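Local coordinates for extracellular solute-binding protein, family 5 (Chelativorans sp., PDB 6WM6) that binds EDTA and related aminopolycarboxylates in the periplasm, probably delivering them to an ABC transporter for uptake, at residues K379-L384 with A430-K435. Sequence-based numbering, arbitrary orientation.
Sequences KAKGIL and APLGLK
Helix 377-386 packs against the short 3-10 turn 430-432, which follows helix 416-429 and precedes strand 436-439, mainly through Leu432. Ala380 points at the turn, and its CB touches Leu432 CD2 at 3.8 Å. One residue on, Lys381 has CG beside its backbone N (chi1 -76°) and is extended from there, crossing Leu432 obliquely. Its CG lies 3.9 Å from that same Leu432 CD2, so this one methyl touches both Ala380 CB and the start of the lysine chain. Further out, Lys381 CE passes 3.5 Å from Pro431 O, and the polar connection is made by a water that accepts from Lys381 NZ and donates to Pro431 O, both at 2.7 Å. One turn on from Ala380, Leu384 also points inward, crossing Leu432 at about a right angle, with CD1 4.2 Å from Leu432 CB; Leu323 and Ala326 of helix 321-330 and Leu396 cover it further. The turn that presents Leu432 is closed by Gly433 N bonding to Ala430 O, and at the positive phi of Gly433 (84°) a CB would jam against Leu432 O, so the conformation itself calls for glycine. The segments thus meet through buried apolar side chains, while the partly exposed Lys381 lies at the margin, where the water is their polar connection.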
loop_
_atom_site.group_PDB
_atom_site.type_symbol
_atom_site.label_atom_id
_atom_site.label_comp_id
_atom_site.label_asym_id
_atom_site.label_seq_id
_atom_site.Cartn_x
_atom_site.Cartn_y
_atom_site.Cartn_z
ATOM N N LYS A 379 -15.736 31.535 7.149
ATOM C CA LYS A 379 -15.769 30.673 8.328
ATOM C C LYS A 379 -14.364 30.472 8.891
ATOM O O LYS A 379 -14.170 30.510 10.117
ATOM C CB LYS A 379 -16.426 29.334 7.985
ATOM C CG LYS A 379 -16.549 28.394 9.164
ATOM C CD LYS A 379 -17.288 27.115 8.791
ATOM C CE LYS A 379 -17.915 26.449 10.009
ATOM N NZ LYS A 379 -16.910 25.981 11.003
ATOM N N ALA A 380 -13.378 30.249 8.010
ATOM C CA ALA A 380 -12.003 30.089 8.464
ATOM C C ALA A 380 -11.520 31.327 9.212
ATOM O O ALA A 380 -10.861 31.218 10.263
ATOM C CB ALA A 380 -11.107 29.812 7.262
ATOM N N LYS A 381 -11.824 32.524 8.688
ATOM C CA LYS A 381 -11.434 33.749 9.382
ATOM C C LYS A 381 -12.112 33.834 10.740
ATOM O O LYS A 381 -11.503 34.302 11.707
ATOM C CB LYS A 381 -11.790 34.968 8.533
ATOM C CG LYS A 381 -10.862 35.220 7.376
ATOM C CD LYS A 381 -11.349 36.426 6.568
ATOM C CE LYS A 381 -10.389 36.810 5.457
ATOM N NZ LYS A 381 -10.947 37.930 4.645
ATOM N N GLY A 382 -13.364 33.385 10.832
ATOM C CA GLY A 382 -14.048 33.377 12.115
ATOM C C GLY A 382 -13.378 32.467 13.123
ATOM O O GLY A 382 -13.223 32.821 14.291
ATOM N N ILE A 383 -12.967 31.274 12.684
ATOM C CA ILE A 383 -12.242 30.361 13.563
ATOM C C ILE A 383 -10.996 31.043 14.106
ATOM O O ILE A 383 -10.677 30.949 15.298
ATOM C CB ILE A 383 -11.897 29.061 12.801
ATOM C CG1 ILE A 383 -13.189 28.291 12.483
ATOM C CG2 ILE A 383 -10.955 28.203 13.610
ATOM C CD1 ILE A 383 -13.000 27.173 11.461
ATOM N N LEU A 384 -10.259 31.725 13.232
ATOM C CA LEU A 384 -9.047 32.405 13.675
ATOM C C LEU A 384 -9.361 33.537 14.646
ATOM O O LEU A 384 -8.700 33.668 15.675
ATOM C CB LEU A 384 -8.306 32.955 12.455
ATOM C CG LEU A 384 -7.699 31.851 11.579
ATOM C CD1 LEU A 384 -7.151 32.445 10.299
ATOM C CD2 LEU A 384 -6.620 31.087 12.330
ATOM N N ALA A 430 -3.948 31.993 1.334
ATOM C CA ALA A 430 -3.408 33.345 1.269
ATOM C C ALA A 430 -4.389 34.376 1.813
ATOM O O ALA A 430 -3.938 35.310 2.499
ATOM C CB ALA A 430 -2.984 33.668 -0.166
ATOM N N PRO A 431 -5.700 34.272 1.577
ATOM C CA PRO A 431 -6.633 35.252 2.169
ATOM C C PRO A 431 -6.672 35.242 3.687
ATOM O O PRO A 431 -7.176 36.205 4.290
ATOM C CB PRO A 431 -7.991 34.858 1.573
ATOM C CG PRO A 431 -7.659 34.134 0.311
ATOM C CD PRO A 431 -6.357 33.416 0.567
ATOM N N LEU A 432 -6.185 34.190 4.339
ATOM C CA LEU A 432 -6.083 34.174 5.790
ATOM C C LEU A 432 -4.875 34.947 6.299
ATOM O O LEU A 432 -4.700 35.053 7.519
ATOM C CB LEU A 432 -5.996 32.737 6.296
ATOM C CG LEU A 432 -7.116 31.796 5.861
ATOM C CD1 LEU A 432 -6.932 30.421 6.517
ATOM C CD2 LEU A 432 -8.501 32.370 6.167
ATOM N N GLY A 433 -4.054 35.491 5.404
ATOM C CA GLY A 433 -2.834 36.148 5.823
ATOM C C GLY A 433 -1.665 35.219 6.027
ATOM O O GLY A 433 -0.709 35.580 6.716
ATOM N N LEU A 434 -1.730 34.006 5.474
ATOM C CA LEU A 434 -0.671 33.015 5.593
ATOM C C LEU A 434 0.119 32.909 4.301
ATOM O O LEU A 434 -0.415 33.070 3.203
ATOM C CB LEU A 434 -1.287 31.646 5.906
ATOM C CG LEU A 434 -1.958 31.573 7.279
ATOM C CD1 LEU A 434 -2.794 30.298 7.385
ATOM C CD2 LEU A 434 -0.917 31.603 8.382
ATOM N N LYS A 435 1.420 32.659 4.457
ATOM C CA LYS A 435 2.319 32.411 3.339
ATOM C C LYS A 435 2.879 31.003 3.477
ATOM O O LYS A 435 2.863 30.413 4.558
ATOM C CB LYS A 435 3.479 33.398 3.332
ATOM C CG LYS A 435 3.067 34.853 3.177
ATOM C CD LYS A 435 4.231 35.782 3.508
ATOM C CE LYS A 435 3.775 37.230 3.608
ATOM N NZ LYS A 435 4.750 38.087 4.344
HETATM O O HOH W 1 -8.641 38.275 3.339
#